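Local coordinates for protein DR2417 (Deinococcus radiodurans, PDB 4XWW) that degrades RNA as a zinc-binding, dimeric ribonuclease J, probably trimming it from the 5' end and taking part in rRNA maturation, at residues A246-V249 against Y250-Q253; E300-D303 against Q304-L307; A353-L356 against I357-L361; F292-S295 against E296-G299. All blocks are in the same frame, centred on the assembly; numbering follows the deposited sequence.

Contact 1: residues A246-V249 against Y250-Q253; sequences ASQV and YRIQ. With nucleotides of chain C.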
loop_
_atom_site.group_PDB
_atom_site.type_symbol
_atom_site.label_atom_id
_atom_site.label_comp_id
_atom_site.label_asym_id
_atom_site.label_seq_id
_atom_site.Cartn_x
_atom_site.Cartn_y
_atom_site.Cartn_z
ATOM N N ALA A 246 -15.378 13.744 -4.432
ATOM C CA ALA A 246 -16.416 14.541 -5.111
ATOM C C ALA A 246 -17.685 14.675 -4.269
ATOM O O ALA A 246 -18.456 15.608 -4.438
ATOM C CB ALA A 246 -16.765 13.943 -6.469
ATOM N N SER A 247 -17.865 13.747 -3.342
ATOM C CA SER A 247 -19.042 13.755 -2.483
ATOM C C SER A 247 -18.863 14.547 -1.185
ATOM O O SER A 247 -19.771 14.583 -0.345
ATOM C CB SER A 247 -19.444 12.321 -2.151
ATOM O OG SER A 247 -18.515 11.708 -1.277
ATOM N N GLN A 248 -17.698 15.178 -0.999
ATOM C CA GLN A 248 -17.478 15.944 0.223
ATOM C C GLN A 248 -18.119 17.300 0.029
ATOM O O GLN A 248 -17.441 18.310 -0.161
ATOM C CB GLN A 248 -15.990 16.102 0.564
ATOM C CG GLN A 248 -15.639 15.677 2.003
ATOM C CD GLN A 248 -16.359 16.460 3.123
ATOM O OE1 GLN A 248 -17.272 17.268 2.889
ATOM N NE2 GLN A 248 -15.944 16.199 4.357
ATOM N N VAL A 249 -19.445 17.307 0.073
ATOM C CA VAL A 249 -20.197 18.507 -0.238
ATOM C C VAL A 249 -19.902 19.657 0.712
ATOM O O VAL A 249 -19.800 20.791 0.257
ATOM C CB VAL A 249 -21.720 18.234 -0.235
ATOM C CG1 VAL A 249 -22.462 19.489 -0.636
ATOM C CG2 VAL A 249 -22.049 17.081 -1.202
ATOM N N TYR A 250 -19.775 19.393 2.016
ATOM C CA TYR A 250 -19.438 20.498 2.927
ATOM C C TYR A 250 -18.097 21.150 2.573
ATOM O O TYR A 250 -17.996 22.375 2.475
ATOM C CB TYR A 250 -19.369 20.039 4.379
ATOM C CG TYR A 250 -20.632 19.417 4.907
ATOM C CD1 TYR A 250 -21.892 19.935 4.589
ATOM C CD2 TYR A 250 -20.565 18.311 5.736
ATOM C CE1 TYR A 250 -23.062 19.334 5.097
ATOM C CE2 TYR A 250 -21.702 17.725 6.244
ATOM C CZ TYR A 250 -22.940 18.231 5.929
ATOM O OH TYR A 250 -24.041 17.600 6.455
ATOM N N ARG A 251 -17.069 20.318 2.448
ATOM C CA ARG A 251 -15.727 20.754 2.033
ATOM C C ARG A 251 -15.773 21.595 0.754
ATOM O O ARG A 251 -15.207 22.701 0.690
ATOM C CB ARG A 251 -14.836 19.528 1.833
ATOM C CG ARG A 251 -13.340 19.806 1.503
ATOM C CD ARG A 251 -12.486 20.084 2.747
ATOM N NE ARG A 251 -12.653 19.078 3.790
ATOM C CZ ARG A 251 -12.021 17.907 3.849
ATOM N NH1 ARG A 251 -11.106 17.571 2.919
ATOM N NH2 ARG A 251 -12.287 17.086 4.869
ATOM N N ILE A 252 -16.437 21.070 -0.268
ATOM C CA ILE A 252 -16.496 21.767 -1.543
ATOM C C ILE A 252 -17.280 23.075 -1.420
ATOM O O ILE A 252 -16.862 24.098 -1.952
ATOM C CB ILE A 252 -17.098 20.877 -2.635
ATOM C CG1 ILE A 252 -16.165 19.681 -2.868
ATOM C CG2 ILE A 252 -17.248 21.666 -3.917
ATOM C CD1 ILE A 252 -16.745 18.569 -3.742
ATOM N N GLN A 253 -18.402 23.064 -0.711
ATOM C CA GLN A 253 -19.161 24.308 -0.558
ATOM C C GLN A 253 -18.310 25.369 0.139
ATOM O O GLN A 253 -18.267 26.528 -0.281
ATOM C CB GLN A 253 -20.450 24.094 0.238
ATOM C CG GLN A 253 -21.206 25.403 0.499
ATOM C CD GLN A 253 -21.839 25.982 -0.760
ATOM O OE1 GLN A 253 -22.370 25.249 -1.595
ATOM N NE2 GLN A 253 -21.819 27.309 -0.882
ATOM P P U C 5 -14.534 10.135 -6.318
ATOM O OP1 U C 5 -13.340 9.884 -5.481
ATOM O OP2 U C 5 -15.058 11.509 -6.450
ATOM O "O5'" U C 5 -14.241 9.583 -7.780
ATOM C "C5'" U C 5 -13.204 10.182 -8.571
ATOM C "C4'" U C 5 -12.593 9.172 -9.509
ATOM O "O4'" U C 5 -12.954 7.822 -9.110
ATOM C "C3'" U C 5 -13.061 9.247 -10.951
ATOM O "O3'" U C 5 -12.449 10.311 -11.664
ATOM C "C2'" U C 5 -12.672 7.868 -11.461
ATOM O "O2'" U C 5 -11.290 7.745 -11.713
ATOM C "C1'" U C 5 -13.060 7.000 -10.264
ATOM N N1 U C 5 -14.438 6.501 -10.364
ATOM C C2 U C 5 -14.649 5.372 -11.131
ATOM O O2 U C 5 -13.747 4.777 -11.694
ATOM N N3 U C 5 -15.955 4.961 -11.202
ATOM C C4 U C 5 -17.051 5.550 -10.611
ATOM O O4 U C 5 -18.168 5.054 -10.772
ATOM C C5 U C 5 -16.754 6.720 -9.844
ATOM C C6 U C 5 -15.489 7.150 -9.755
ATOM P P U C 4 -18.151 8.201 -2.113
ATOM O OP1 U C 4 -18.506 9.632 -1.992
ATOM O OP2 U C 4 -19.045 7.169 -1.541
ATOM O "O5'" U C 4 -17.935 7.931 -3.667
ATOM C "C5'" U C 4 -17.241 6.766 -4.136
ATOM C "C4'" U C 4 -15.819 7.114 -4.504
ATOM O "O4'" U C 4 -15.037 5.889 -4.543
ATOM C "C3'" U C 4 -15.625 7.772 -5.869
ATOM O "O3'" U C 4 -15.718 9.195 -5.789
ATOM C "C2'" U C 4 -14.280 7.207 -6.312
ATOM O "O2'" U C 4 -13.165 7.795 -5.677
ATOM C "C1'" U C 4 -14.392 5.777 -5.796
ATOM N N1 U C 4 -15.211 4.911 -6.655
ATOM C C2 U C 4 -14.552 4.036 -7.497
ATOM O O2 U C 4 -13.338 3.956 -7.550
ATOM N N3 U C 4 -15.373 3.256 -8.272
ATOM C C4 U C 4 -16.751 3.260 -8.296
ATOM O O4 U C 4 -17.347 2.494 -9.054
ATOM C C5 U C 4 -17.357 4.194 -7.398
ATOM C C6 U C 4 -16.585 4.968 -6.626
HETATM O O HOH W 1 -20.359 16.794 3.065
#
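Gln248 and Arg251 meet where the loop after strand 240-243 winds into helix 249-261. Gln248 is the centre of an inverse gamma turn, and beyond it the first helical bonds form: Ile252 N to Gln248 O (2.9 Å) and Gln253 N to Val249 O (2.8 Å). From the N-cap position the Gln248 side chain folds back over the helix start. Its chain bends at chi2 (-60°), which brings OE1 round to accept from Arg251 N at 3.1 Å. This capping bond is nearly straight at the hydrogen, yet the donor stands well above the amide plane and not on a lone pair. A water also donates to Gln248 OE1 (3.1 Å) while accepting from Tyr250 N (2.9 Å), so one amide oxygen serves two early N-H groups, one directly and one by relay. The Gln248 amide carbon lies over one face of the Arg251 guanidinium, the two planes 41° apart. That guanidinium is held by a salt bridge to Glu222 and by hydrogen bonds to Ser343 and His377, the latter a predicted substrate-binding residue. On the loop side, Ala246 N donates to OP2 of U5 of the RNA, chain C, at 3.0 Å. Ile252 CD1 packs against Ala246 O at 3.5 Å. The beta-CASP helix start is thus capped by its own loop as the same loop gives one backbone N-H to the RNA.

Contact 2: residues E300-D303 against Q304-L307; sequences ELQD and QQVL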
loop_
_atom_site.group_PDB
_atom_site.type_symbol
_atom_site.label_atom_id
_atom_site.label_comp_id
_atom_site.label_asym_id
_atom_site.label_seq_id
_atom_site.Cartn_x
_atom_site.Cartn_y
_atom_site.Cartn_z
ATOM N N GLU A 300 -9.330 32.757 -19.755
ATOM C CA GLU A 300 -9.425 34.185 -20.053
ATOM C C GLU A 300 -8.951 35.048 -18.894
ATOM O O GLU A 300 -8.669 36.226 -19.074
ATOM C CB GLU A 300 -10.876 34.560 -20.388
ATOM C CG GLU A 300 -11.427 33.859 -21.595
ATOM C CD GLU A 300 -11.331 34.719 -22.830
ATOM O OE1 GLU A 300 -11.347 35.963 -22.694
ATOM O OE2 GLU A 300 -11.232 34.156 -23.938
ATOM N N LEU A 301 -8.894 34.451 -17.707
ATOM C CA LEU A 301 -8.575 35.154 -16.469
ATOM C C LEU A 301 -7.086 35.089 -16.095
ATOM O O LEU A 301 -6.336 34.285 -16.643
ATOM C CB LEU A 301 -9.416 34.570 -15.331
ATOM C CG LEU A 301 -10.933 34.451 -15.548
ATOM C CD1 LEU A 301 -11.626 33.848 -14.317
ATOM C CD2 LEU A 301 -11.494 35.802 -15.889
ATOM N N GLN A 302 -6.655 35.946 -15.173
ATOM C CA GLN A 302 -5.284 35.875 -14.670
ATOM C C GLN A 302 -5.164 34.666 -13.757
ATOM O O GLN A 302 -6.141 34.255 -13.147
ATOM C CB GLN A 302 -4.893 37.142 -13.917
ATOM C CG GLN A 302 -5.023 38.400 -14.737
ATOM C CD GLN A 302 -4.255 38.321 -16.040
ATOM O OE1 GLN A 302 -4.847 38.131 -17.104
ATOM N NE2 GLN A 302 -2.930 38.479 -15.968
ATOM N N ASP A 303 -3.957 34.120 -13.658
ATOM C CA ASP A 303 -3.719 32.904 -12.881
ATOM C C ASP A 303 -4.296 32.968 -11.464
ATOM O O ASP A 303 -4.943 32.018 -10.994
ATOM C CB ASP A 303 -2.207 32.617 -12.813
ATOM C CG ASP A 303 -1.642 32.103 -14.133
ATOM O OD1 ASP A 303 -2.439 31.774 -15.038
ATOM O OD2 ASP A 303 -0.390 32.045 -14.273
ATOM N N GLN A 304 -4.114 34.100 -10.790
ATOM C CA GLN A 304 -4.523 34.181 -9.381
ATOM C C GLN A 304 -6.045 34.283 -9.208
ATOM O O GLN A 304 -6.548 34.347 -8.085
ATOM C CB GLN A 304 -3.827 35.368 -8.706
ATOM C CG GLN A 304 -4.178 36.715 -9.309
ATOM C CD GLN A 304 -3.217 37.181 -10.412
ATOM O OE1 GLN A 304 -2.743 36.393 -11.238
ATOM N NE2 GLN A 304 -2.936 38.476 -10.424
ATOM N N GLN A 305 -6.774 34.279 -10.322
ATOM C CA GLN A 305 -8.236 34.339 -10.292
ATOM C C GLN A 305 -8.878 32.974 -10.499
ATOM O O GLN A 305 -10.093 32.862 -10.699
ATOM C CB GLN A 305 -8.756 35.296 -11.357
ATOM C CG GLN A 305 -8.189 36.691 -11.286
ATOM C CD GLN A 305 -8.801 37.597 -12.326
ATOM O OE1 GLN A 305 -8.478 37.511 -13.516
ATOM N NE2 GLN A 305 -9.703 38.466 -11.892
ATOM N N VAL A 306 -8.065 31.927 -10.471
ATOM C CA VAL A 306 -8.553 30.631 -10.919
ATOM C C VAL A 306 -8.442 29.532 -9.859
ATOM O O VAL A 306 -7.404 29.378 -9.217
ATOM C CB VAL A 306 -7.789 30.217 -12.189
ATOM C CG1 VAL A 306 -8.182 28.838 -12.617
ATOM C CG2 VAL A 306 -8.062 31.220 -13.315
ATOM N N LEU A 307 -9.532 28.791 -9.650
ATOM C CA LEU A 307 -9.473 27.617 -8.793
ATOM C C LEU A 307 -10.149 26.415 -9.469
ATOM O O LEU A 307 -11.300 26.494 -9.898
ATOM C CB LEU A 307 -10.124 27.911 -7.433
ATOM C CG LEU A 307 -9.788 26.890 -6.340
ATOM C CD1 LEU A 307 -9.770 27.559 -4.980
ATOM C CD2 LEU A 307 -10.791 25.763 -6.331
#
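Gln302 and Gln304 touch at the start of a short 3-10 turn, which carries the chain from the surface loop into strand 306-310 of the parallel beta-CASP sheet. Gln304 has its CG between the backbone N and the carbonyl carbon (chi1 62°), and a further bend at chi2 turns the amide back, setting OE1 3.5 Å from Gln302 CB. Gln305 closes the turn twice over. Its backbone N donates to Gln302 O (2.9 Å), from above the carbonyl plane, and its side chain bonds in the opposite direction: OE1 accepts from Gln302 N at 2.9 Å, in the amide plane and on a lone pair. The side chain is extended beyond CG and runs beside that of Gln302, pointing the same way, with the amide planes 56° apart. Both backbone polar groups of Gln302 are therefore engaged by one residue. Val306 follows as the strand begins; its N donates to Asp303 O (3.2 Å) with a more bent N-H...O angle of 139°. The Asp303 carboxylate itself pairs with Arg335 in a salt bridge, while backbone bonds from Val306 to Val240 and from Gln305 to Arg265 tie the turn to the strands on either side. Val306 CG2 reaches Leu301 CB at 4.1 Å.

Contact 3: residues A353-L356 against I357-L361; sequences AVNL and IVNRL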
loop_
_atom_site.group_PDB
_atom_site.type_symbol
_atom_site.label_atom_id
_atom_site.label_comp_id
_atom_site.label_asym_id
_atom_site.label_seq_id
_atom_site.Cartn_x
_atom_site.Cartn_y
_atom_site.Cartn_z
ATOM N N ALA A 353 -0.219 4.926 -4.861
ATOM C CA ALA A 353 -0.828 5.640 -5.976
ATOM C C ALA A 353 -0.788 7.158 -5.721
ATOM O O ALA A 353 -0.412 7.941 -6.606
ATOM C CB ALA A 353 -2.263 5.153 -6.195
ATOM N N VAL A 354 -1.147 7.568 -4.505
ATOM C CA VAL A 354 -1.067 8.978 -4.163
ATOM C C VAL A 354 0.387 9.465 -4.172
ATOM O O VAL A 354 0.665 10.558 -4.655
ATOM C CB VAL A 354 -1.706 9.267 -2.805
ATOM C CG1 VAL A 354 -1.535 10.739 -2.442
ATOM C CG2 VAL A 354 -3.214 8.904 -2.870
ATOM N N ASN A 355 1.303 8.657 -3.644
ATOM C CA ASN A 355 2.726 9.056 -3.611
ATOM C C ASN A 355 3.266 9.271 -5.002
ATOM O O ASN A 355 4.140 10.139 -5.239
ATOM C CB ASN A 355 3.559 8.002 -2.887
ATOM C CG ASN A 355 4.998 8.420 -2.733
ATOM O OD1 ASN A 355 5.292 9.411 -2.077
ATOM N ND2 ASN A 355 5.904 7.662 -3.338
ATOM N N LEU A 356 2.759 8.474 -5.936
ATOM C CA LEU A 356 3.250 8.526 -7.299
ATOM C C LEU A 356 2.888 9.887 -7.870
ATOM O O LEU A 356 3.693 10.539 -8.532
ATOM C CB LEU A 356 2.650 7.407 -8.149
ATOM C CG LEU A 356 2.900 7.518 -9.652
ATOM C CD1 LEU A 356 4.396 7.490 -9.929
ATOM C CD2 LEU A 356 2.193 6.398 -10.390
ATOM N N ILE A 357 1.666 10.315 -7.579
ATOM C CA ILE A 357 1.185 11.587 -8.087
ATOM C C ILE A 357 1.918 12.731 -7.406
ATOM O O ILE A 357 2.304 13.696 -8.074
ATOM C CB ILE A 357 -0.333 11.723 -7.902
ATOM C CG1 ILE A 357 -1.017 10.863 -8.965
ATOM C CG2 ILE A 357 -0.760 13.184 -8.038
ATOM C CD1 ILE A 357 -2.519 10.827 -8.865
ATOM N N VAL A 358 2.145 12.605 -6.103
ATOM C CA VAL A 358 2.838 13.664 -5.376
ATOM C C VAL A 358 4.236 13.888 -5.953
ATOM O O VAL A 358 4.638 15.025 -6.212
ATOM C CB VAL A 358 2.905 13.354 -3.871
ATOM C CG1 VAL A 358 3.927 14.273 -3.164
ATOM C CG2 VAL A 358 1.508 13.535 -3.265
ATOM N N ASN A 359 4.988 12.814 -6.179
ATOM C CA ASN A 359 6.319 12.986 -6.749
ATOM C C ASN A 359 6.303 13.578 -8.160
ATOM O O ASN A 359 7.183 14.364 -8.511
ATOM C CB ASN A 359 7.091 11.656 -6.736
ATOM C CG ASN A 359 7.702 11.374 -5.383
ATOM O OD1 ASN A 359 8.404 12.211 -4.840
ATOM N ND2 ASN A 359 7.386 10.226 -4.801
ATOM N N ARG A 360 5.309 13.222 -8.970
ATOM C CA ARG A 360 5.224 13.820 -10.296
ATOM C C ARG A 360 4.910 15.311 -10.202
ATOM O O ARG A 360 5.447 16.100 -10.992
ATOM C CB ARG A 360 4.178 13.123 -11.167
ATOM C CG ARG A 360 4.497 11.660 -11.498
ATOM C CD ARG A 360 5.593 11.520 -12.528
ATOM N NE ARG A 360 6.153 10.169 -12.522
ATOM C CZ ARG A 360 7.142 9.773 -11.723
ATOM N NH1 ARG A 360 7.682 10.626 -10.860
ATOM N NH2 ARG A 360 7.591 8.525 -11.781
ATOM N N LEU A 361 4.029 15.686 -9.273
ATOM C CA LEU A 361 3.741 17.097 -9.052
ATOM C C LEU A 361 5.014 17.854 -8.662
ATOM O O LEU A 361 5.290 18.912 -9.221
ATOM C CB LEU A 361 2.656 17.273 -7.982
ATOM C CG LEU A 361 1.306 16.716 -8.405
ATOM C CD1 LEU A 361 0.326 16.693 -7.200
ATOM C CD2 LEU A 361 0.724 17.532 -9.570
#
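Asn355 and Asn359, one turn apart on helix 351-364, present their amides together to the second subunit. This helix is the crossover of a beta-alpha-beta unit in the beta-CASP domain, between strands 339-342 and 367-369. Asn355 OD1 accepts from the guanidinium of Arg407 of the second subunit and Asn359 OD1 from its backbone N. The two amides stand almost perpendicular, at 87°, and their ND2 atoms lie 3.3 Å apart; two donors cannot bond each other, but both donate to the one oxygen OE1 of Glu405 of the second subunit, which probably makes their closeness tolerable. Asn355 CG is anti to its own N (chi1 -175°) whereas that of Asn359 lies beside its N, which lets side chains from successive turns converge.

Beneath them run the helical bonds, among them Asn359 N to Asn355 O (3.0 Å) and Val358 N to Val354 O (2.9 Å). On the buried flank Val354 CG1 packs against Val358 CG2 at 4.2 Å, and Ile357 faces helix 320-326. Farther round, Arg360 is salt-bridged to Glu363 and rests with Leu356 beside Phe326. Leu356 CD1 covers one face of the Arg360 guanidinium, off centre toward its rim and 3.8 Å from NH2.

Contact 4: residues F292-S295 against E296-G299; sequences FLTS and EEVG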
loop_
_atom_site.group_PDB
_atom_site.type_symbol
_atom_site.label_atom_id
_atom_site.label_comp_id
_atom_site.label_asym_id
_atom_site.label_seq_id
_atom_site.Cartn_x
_atom_site.Cartn_y
_atom_site.Cartn_z
ATOM N N PHE A 292 -20.271 28.223 -11.790
ATOM C CA PHE A 292 -19.093 27.485 -12.251
ATOM C C PHE A 292 -18.686 27.934 -13.651
ATOM O O PHE A 292 -19.540 28.264 -14.483
ATOM C CB PHE A 292 -19.359 25.979 -12.271
ATOM C CG PHE A 292 -19.646 25.395 -10.925
ATOM C CD1 PHE A 292 -18.809 25.638 -9.848
ATOM C CD2 PHE A 292 -20.755 24.601 -10.738
ATOM C CE1 PHE A 292 -19.089 25.089 -8.598
ATOM C CE2 PHE A 292 -21.041 24.054 -9.493
ATOM C CZ PHE A 292 -20.206 24.299 -8.426
ATOM N N LEU A 293 -17.381 27.943 -13.911
ATOM C CA LEU A 293 -16.849 28.213 -15.246
ATOM C C LEU A 293 -16.205 26.959 -15.829
ATOM O O LEU A 293 -15.904 26.021 -15.093
ATOM C CB LEU A 293 -15.817 29.348 -15.208
ATOM C CG LEU A 293 -16.240 30.771 -14.855
ATOM C CD1 LEU A 293 -15.056 31.727 -14.992
ATOM C CD2 LEU A 293 -17.380 31.223 -15.734
ATOM N N THR A 294 -15.992 26.945 -17.142
ATOM C CA THR A 294 -15.249 25.865 -17.777
ATOM C C THR A 294 -13.774 26.219 -17.826
ATOM O O THR A 294 -13.396 27.372 -17.633
ATOM C CB THR A 294 -15.709 25.584 -19.213
ATOM O OG1 THR A 294 -15.459 26.735 -20.021
ATOM C CG2 THR A 294 -17.186 25.246 -19.248
ATOM N N SER A 295 -12.948 25.228 -18.123
ATOM C CA SER A 295 -11.512 25.453 -18.201
ATOM C C SER A 295 -11.180 26.446 -19.308
ATOM O O SER A 295 -10.220 27.208 -19.204
ATOM C CB SER A 295 -10.774 24.138 -18.436
ATOM O OG SER A 295 -11.134 23.578 -19.682
ATOM N N GLU A 296 -11.980 26.441 -20.369
ATOM C CA GLU A 296 -11.789 27.405 -21.445
ATOM C C GLU A 296 -12.070 28.821 -20.949
ATOM O O GLU A 296 -11.318 29.751 -21.237
ATOM C CB GLU A 296 -12.683 27.061 -22.637
ATOM C CG GLU A 296 -12.260 25.801 -23.377
ATOM C CD GLU A 296 -12.935 24.532 -22.861
ATOM O OE1 GLU A 296 -13.558 24.549 -21.771
ATOM O OE2 GLU A 296 -12.837 23.507 -23.561
ATOM N N GLU A 297 -13.132 28.965 -20.167
ATOM C CA GLU A 297 -13.567 30.272 -19.684
ATOM C C GLU A 297 -12.590 30.899 -18.678
ATOM O O GLU A 297 -12.388 32.112 -18.691
ATOM C CB GLU A 297 -14.971 30.149 -19.073
ATOM C CG GLU A 297 -16.023 29.820 -20.139
ATOM C CD GLU A 297 -17.423 29.566 -19.594
ATOM O OE1 GLU A 297 -17.573 29.149 -18.427
ATOM O OE2 GLU A 297 -18.372 29.799 -20.362
ATOM N N VAL A 298 -11.984 30.087 -17.816
ATOM C CA VAL A 298 -11.033 30.638 -16.839
ATOM C C VAL A 298 -9.686 30.930 -17.455
ATOM O O VAL A 298 -8.894 31.674 -16.891
ATOM C CB VAL A 298 -10.810 29.725 -15.641
ATOM C CG1 VAL A 298 -12.093 29.542 -14.899
ATOM C CG2 VAL A 298 -10.161 28.387 -16.051
ATOM N N GLY A 299 -9.434 30.354 -18.622
ATOM C CA GLY A 299 -8.223 30.643 -19.359
ATOM C C GLY A 299 -8.172 32.100 -19.767
ATOM O O GLY A 299 -7.107 32.622 -20.087
#
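Thr294 and Glu297 form a capping box at the start of the short helix 295-298, a compact example of reciprocal bonding at a helix N terminus. Glu297 N donates to Thr294 OG1 (3.2 Å), and Thr294 N donates in return to Glu297 OE1 (3.0 Å). The threonine hydroxyl sits between its own N and carbonyl carbon (chi1 63°), which turns it over the first turn toward Glu297 N. Glu297 reaches back with a chain extended beyond CG; its OE1 is met on the anti side, about 35° out of the carboxylate plane. Inside this frame Val298 N bonds to Thr294 O (3.1 Å), approaching almost in line with the carbonyl.

The close packing lies on the Leu293 side. Leu293 CD1 meets Val298 CG1 at 3.7 Å, and its other methyl, CD2, comes to 3.4 Å from Glu297 OE1, placing an apolar branch beside the carboxylate that holds the cap. The solvent side is looser. There Glu296 bends at chi2 (91°) to bring OE1 near the hydroxyls of Thr294 and Ser295, in bonds that are weak at best, while OE2 takes the stronger partner, Lys331, in a salt bridge. Gly299 N makes a weak bond to Ser295 O, at 3.3 Å.

Val298 carries the buried side of this turn onto Val267 of strand 265-269 and onto Val306 and Phe308 of strand 306-310; Leu293 is bonded through its backbone to Val266, and the helix thus lies against two adjacent strands of the parallel sheet.

Along the chain the four contacts come in series, each within one continuous stretch, with no nesting or crossing. Contact 1 closes the loop between strand 240-243 and helix 249-261. Contact 4 follows, opening helix 295-298 after the loop from helix 271-282, and contact 2 takes over directly to lead into strand 306-310. These two touch, with Val298 O against Val306 CG2 and Leu293 against Leu301, their centres about 9 Å apart. Contact 3 comes last, on helix 351-364. All belong to the beta-CASP domain: contact 1 at the RNA, contacts 4 and 2 where helix 295-298 packs on strands 265-269 and 306-310, and contact 3 at the dimer interface.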